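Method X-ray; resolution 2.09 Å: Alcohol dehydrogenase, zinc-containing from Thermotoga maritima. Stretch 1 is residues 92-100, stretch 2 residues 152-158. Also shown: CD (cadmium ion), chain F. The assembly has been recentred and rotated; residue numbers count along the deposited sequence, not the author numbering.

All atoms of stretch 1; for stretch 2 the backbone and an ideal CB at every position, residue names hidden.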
ATOM      1  N   PRO A  92      13.160 -34.240  24.238  1.00 26.43           N
ATOM      2  CA  PRO A  92      14.482 -33.600  24.082  1.00 26.39           C
ATOM      3  C   PRO A  92      14.686 -33.070  22.663  1.00 26.30           C
ATOM      4  O   PRO A  92      14.029 -33.533  21.734  1.00 25.91           O
ATOM      5  CB  PRO A  92      15.467 -34.736  24.380  1.00 26.34           C
ATOM      6  CG  PRO A  92      14.700 -35.998  24.062  1.00 26.70           C
ATOM      7  CD  PRO A  92      13.270 -35.702  24.434  1.00 26.42           C
ATOM      8  N   VAL A  93      15.573 -32.095  22.509  1.00 26.37           N
ATOM      9  CA  VAL A  93      15.825 -31.491  21.191  1.00 25.83           C
ATOM     10  C   VAL A  93      17.237 -30.934  21.172  1.00 26.10           C
ATOM     11  O   VAL A  93      17.757 -30.507  22.212  1.00 26.06           O
ATOM     12  CB  VAL A  93      14.784 -30.354  20.893  1.00 25.95           C
ATOM     13  CG1 VAL A  93      15.133 -29.044  21.644  1.00 25.31           C
ATOM     14  CG2 VAL A  93      14.642 -30.111  19.395  1.00 25.24           C
ATOM     15  N   THR A  94      17.862 -30.951  20.000  1.00 26.40           N
ATOM     16  CA  THR A  94      19.102 -30.199  19.792  1.00 26.94           C
ATOM     17  C   THR A  94      18.756 -28.741  19.621  1.00 27.04           C
ATOM     18  O   THR A  94      17.935 -28.377  18.760  1.00 26.84           O
ATOM     19  CB  THR A  94      19.890 -30.714  18.561  1.00 27.53           C
ATOM     20  OG1 THR A  94      20.252 -32.083  18.785  1.00 27.01           O
ATOM     21  CG2 THR A  94      21.168 -29.886  18.308  1.00 26.62           C
ATOM     22  N   LEU A  95      19.379 -27.911  20.445  1.00 26.54           N
ATOM     23  CA  LEU A  95      19.143 -26.476  20.402  1.00 26.89           C
ATOM     24  C   LEU A  95      19.956 -25.812  19.284  1.00 26.97           C
ATOM     25  O   LEU A  95      20.829 -26.443  18.678  1.00 26.42           O
ATOM     26  CB  LEU A  95      19.469 -25.836  21.764  1.00 26.44           C
ATOM     27  CG  LEU A  95      18.640 -26.280  22.980  1.00 27.00           C
ATOM     28  CD1 LEU A  95      19.310 -25.731  24.227  1.00 26.22           C
ATOM     29  CD2 LEU A  95      17.161 -25.799  22.893  1.00 24.80           C
ATOM     30  N   GLY A  96      19.654 -24.540  19.021  1.00 26.85           N
ATOM     31  CA  GLY A  96      20.402 -23.733  18.061  1.00 27.03           C
ATOM     32  C   GLY A  96      19.624 -23.480  16.781  1.00 27.57           C
ATOM     33  O   GLY A  96      19.222 -24.429  16.092  1.00 27.53           O
ATOM     34  N   HIS A  97      19.414 -22.201  16.463  1.00 27.20           N
ATOM     35  CA  HIS A  97      18.620 -21.832  15.284  1.00 27.29           C
ATOM     36  C   HIS A  97      19.125 -20.578  14.558  1.00 26.84           C
ATOM     37  O   HIS A  97      18.524 -20.139  13.583  1.00 27.77           O
ATOM     38  CB  HIS A  97      17.141 -21.694  15.654  1.00 26.62           C
ATOM     39  CG  HIS A  97      16.872 -20.590  16.615  1.00 26.50           C
ATOM     40  ND1 HIS A  97      16.773 -20.794  17.969  1.00 26.94           N
ATOM     41  CD2 HIS A  97      16.705 -19.258  16.421  1.00 29.31           C
ATOM     42  CE1 HIS A  97      16.547 -19.639  18.574  1.00 27.77           C
ATOM     43  NE2 HIS A  97      16.513 -18.689  17.658  1.00 27.70           N
ATOM     44  N   GLU A  98      20.232 -20.013  15.025  1.00 26.59           N
ATOM     45  CA  GLU A  98      20.823 -18.845  14.381  1.00 26.54           C
ATOM     46  C   GLU A  98      22.145 -19.253  13.754  1.00 26.00           C
ATOM     47  O   GLU A  98      23.214 -19.003  14.317  1.00 27.00           O
ATOM     48  CB  GLU A  98      21.059 -17.731  15.398  1.00 26.11           C
ATOM     49  CG  GLU A  98      19.810 -17.179  16.038  1.00 27.45           C
ATOM     50  CD  GLU A  98      20.114 -16.143  17.110  1.00 29.44           C
ATOM     51  OE1 GLU A  98      21.308 -15.861  17.361  1.00 29.95           O
ATOM     52  OE2 GLU A  98      19.165 -15.614  17.708  1.00 28.29           O
ATOM     53  N   PHE A  99      22.094 -19.862  12.580  1.00 25.68           N
ATOM     54  CA  PHE A  99      23.264 -20.597  12.121  1.00 25.49           C
ATOM     55  C   PHE A  99      23.602 -20.450  10.648  1.00 26.04           C
ATOM     56  O   PHE A  99      22.759 -20.051   9.837  1.00 25.91           O
ATOM     57  CB  PHE A  99      23.095 -22.081  12.447  1.00 24.67           C
ATOM     58  CG  PHE A  99      22.295 -22.840  11.418  1.00 24.44           C
ATOM     59  CD1 PHE A  99      20.910 -22.751  11.396  1.00 24.74           C
ATOM     60  CD2 PHE A  99      22.937 -23.645  10.482  1.00 22.35           C
ATOM     61  CE1 PHE A  99      20.163 -23.456  10.448  1.00 23.85           C
ATOM     62  CE2 PHE A  99      22.217 -24.355   9.529  1.00 24.41           C
ATOM     63  CZ  PHE A  99      20.819 -24.262   9.502  1.00 23.50           C
ATOM     64  N   SER A 100      24.841 -20.831  10.325  1.00 26.01           N
ATOM     65  CA  SER A 100      25.314 -20.976   8.954  1.00 26.39           C
ATOM     66  C   SER A 100      26.293 -22.167   8.869  1.00 26.77           C
ATOM     67  O   SER A 100      26.726 -22.728   9.896  1.00 26.00           O
ATOM     68  CB  SER A 100      26.021 -19.714   8.506  1.00 25.96           C
ATOM     69  OG  SER A 100      27.134 -19.513   9.367  1.00 28.65           O
ATOM     70  N   UNK A 152       9.567 -25.775  14.528  1.00 28.15           N
ATOM     71  CA  UNK A 152      10.583 -24.787  14.821  1.00 27.93           C
ATOM     72  C   UNK A 152      11.929 -25.417  15.115  1.00 27.97           C
ATOM     73  O   UNK A 152      12.084 -26.230  16.044  1.00 27.25           O
ATOM     74  CB  UNK A 152      10.145 -23.921  16.004  1.00 27.93           C
ATOM     75  N   UNK A 153      12.894 -25.030  14.292  1.00 27.23           N
ATOM     76  CA  UNK A 153      14.256 -25.496  14.393  1.00 27.35           C
ATOM     77  C   UNK A 153      14.858 -25.078  15.735  1.00 27.37           C
ATOM     78  O   UNK A 153      14.844 -23.901  16.075  1.00 27.32           O
ATOM     79  CB  UNK A 153      15.092 -24.957  13.231  1.00 27.35           C
ATOM     80  N   UNK A 154      15.404 -26.043  16.472  1.00 27.64           N
ATOM     81  CA  UNK A 154      15.972 -25.770  17.796  1.00 27.20           C
ATOM     82  C   UNK A 154      14.950 -25.579  18.902  1.00 27.63           C
ATOM     83  O   UNK A 154      15.300 -25.114  19.986  1.00 28.13           O
ATOM     84  CB  UNK A 154      16.850 -24.519  17.722  1.00 27.20           C
ATOM     85  N   UNK A 155      13.697 -25.947  18.635  1.00 27.53           N
ATOM     86  CA  UNK A 155      12.610 -25.908  19.619  1.00 27.62           C
ATOM     87  C   UNK A 155      11.892 -27.252  19.725  1.00 27.94           C
ATOM     88  O   UNK A 155      11.723 -27.800  20.831  1.00 28.09           O
ATOM     89  CB  UNK A 155      11.606 -24.813  19.252  1.00 27.62           C
ATOM     90  N   UNK A 156      11.473 -27.784  18.582  1.00 27.41           N
ATOM     91  CA  UNK A 156      10.953 -29.140  18.526  1.00 27.24           C
ATOM     92  C   UNK A 156      11.509 -29.947  17.346  1.00 27.03           C
ATOM     93  O   UNK A 156      11.131 -31.084  17.151  1.00 27.47           O
ATOM     94  CB  UNK A 156       9.426 -29.098  18.447  1.00 27.24           C
ATOM     95  N   UNK A 157      12.377 -29.349  16.538  1.00 27.58           N
ATOM     96  CA  UNK A 157      13.089 -30.097  15.478  1.00 27.79           C
ATOM     97  C   UNK A 157      14.578 -29.875  15.742  1.00 27.82           C
ATOM     98  O   UNK A 157      14.991 -28.741  15.998  1.00 27.73           O
ATOM     99  CB  UNK A 157      12.690 -29.639  14.074  1.00 27.79           C
ATOM    100  N   UNK A 158      15.379 -30.940  15.697  1.00 27.83           N
ATOM    101  CA  UNK A 158      16.825 -30.827  16.003  1.00 27.50           C
ATOM    102  C   UNK A 158      17.503 -29.699  15.237  1.00 27.42           C
ATOM    103  O   UNK A 158      17.394 -29.613  13.998  1.00 27.00           O
ATOM    104  CB  UNK A 158      17.534 -32.145  15.684  1.00 27.50           C
TER
HETATM  105 CD    CD F 501      16.702 -16.193  17.286  0.50 33.54          CD

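Position 152 offers little to read: its CA-to-CB bond runs sideways and stretch 1 has nothing within 5.5 Å of the ideal CB, so many side chains would serve. The residue is Glu 152, whose carboxylate makes no contact with stretch 1. Its backbone matters more, because its O accepts hydrogen bonds from the N atoms of positions 155, 156 and 157.

At 153 the bond is again sideways, with the ideal CB 4.6 Å from His 97 CB, and the ring of Phe 99 lies beyond. An apolar chain long enough to reach that ring would suit, Leu, Met or Ile among them. Leu 153 does so with chi1 t and chi2 p, bringing CD2 to 3.6 Å from Phe 99 CE1.

Position 154 is the most restrictive. Its phi of 76° favours glycine, and an ideal CB would sit 2.9 Å from Gly 96 O, a clash. Gly 154 avoids that clash, and its CA lies 3.4 Å from Thr 94 O in a nearly straight CA-H...O contact. Its own O accepts from a water at 2.8 Å; the same water accepts from Gly 96 N at 2.9 Å and His 97 ND1 at 2.8 Å, so one molecule joins the two backbones to the imidazole whose NE2 binds cadmium at 2.5 Å.

At 155 the bond points away and the ideal CB meets nothing of stretch 1, so a small residue could be tolerated, but the end of a long or aromatic one could come back near His 97. Phe 155 does return: with chi1 m, its CE1 comes to 3.4 Å from His 97 ND1. The two rings meet obliquely, their planes at 38°.

Positions 156 and 157 both point away, and neither demands much from stretch 1. A polar residue at 156 could serve the loop itself, and Asn 156 does, its OD1 accepting from Glu 152 N at 2.8 Å. At 157 the extended backbone and the outward CB leave a wide choice, beta-branched residues included; Val 157 is deposited, and its backbone O accepts from Gly 154 N at 2.8 Å while its C packs 3.7 Å from Val 93 CG2.

Position 158 places its ideal CB 4.0 Å from Thr 94 CB, near the backbone N of Thr 94. A short acceptor is the natural reading: Asp, Asn or perhaps Ser. Asp 158, chi1 m, swings its end nearer, and OD1 accepts from Thr 94 N at 3.0 Å and 169°.

Stretch 2, residues 152-158: ELGFNVD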
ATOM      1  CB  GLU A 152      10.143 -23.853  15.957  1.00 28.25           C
ATOM      2  CG  GLU A 152       9.281 -22.696  15.465  1.00 30.79           C
ATOM      3  CD  GLU A 152       8.876 -21.745  16.549  1.00 33.54           C
ATOM      4  OE1 GLU A 152       9.560 -20.718  16.743  1.00 32.70           O
ATOM      5  OE2 GLU A 152       7.867 -22.029  17.226  1.00 36.67           O
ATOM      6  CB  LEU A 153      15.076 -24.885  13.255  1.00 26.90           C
ATOM      7  CG  LEU A 153      16.461 -25.480  13.079  1.00 27.74           C
ATOM      8  CD1 LEU A 153      16.353 -26.844  12.391  1.00 25.96           C
ATOM      9  CD2 LEU A 153      17.301 -24.504  12.286  1.00 27.84           C
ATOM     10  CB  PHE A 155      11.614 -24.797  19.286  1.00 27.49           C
ATOM     11  CG  PHE A 155      12.172 -23.407  19.516  1.00 28.09           C
ATOM     12  CD1 PHE A 155      12.967 -22.791  18.550  1.00 26.15           C
ATOM     13  CD2 PHE A 155      11.934 -22.740  20.712  1.00 27.91           C
ATOM     14  CE1 PHE A 155      13.511 -21.508  18.773  1.00 27.82           C
ATOM     15  CE2 PHE A 155      12.452 -21.454  20.944  1.00 27.00           C
ATOM     16  CZ  PHE A 155      13.244 -20.844  19.956  1.00 26.55           C
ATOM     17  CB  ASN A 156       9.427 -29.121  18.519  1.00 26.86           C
ATOM     18  CG  ASN A 156       8.845 -28.652  17.190  1.00 27.35           C
ATOM     19  OD1 ASN A 156       9.224 -27.602  16.657  1.00 28.50           O
ATOM     20  ND2 ASN A 156       7.912 -29.425  16.656  1.00 25.20           N
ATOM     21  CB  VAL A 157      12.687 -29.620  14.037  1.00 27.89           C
ATOM     22  CG1 VAL A 157      13.478 -30.366  12.924  1.00 27.68           C
ATOM     23  CG2 VAL A 157      11.195 -29.800  13.797  1.00 26.95           C
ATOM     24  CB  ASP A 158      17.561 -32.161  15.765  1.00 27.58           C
ATOM     25  CG  ASP A 158      17.204 -33.224  16.808  1.00 28.34           C
ATOM     26  OD1 ASP A 158      16.849 -32.857  17.960  1.00 29.36           O
ATOM     27  OD2 ASP A 158      17.257 -34.432  16.468  1.00 26.88           O
TER
HETATM   28  O   HOH W   1      17.213 -23.133  19.523  1.00 32.96           O
HETATM   29  O   HOH W   2      16.086 -13.929  17.060  1.00 41.83           O
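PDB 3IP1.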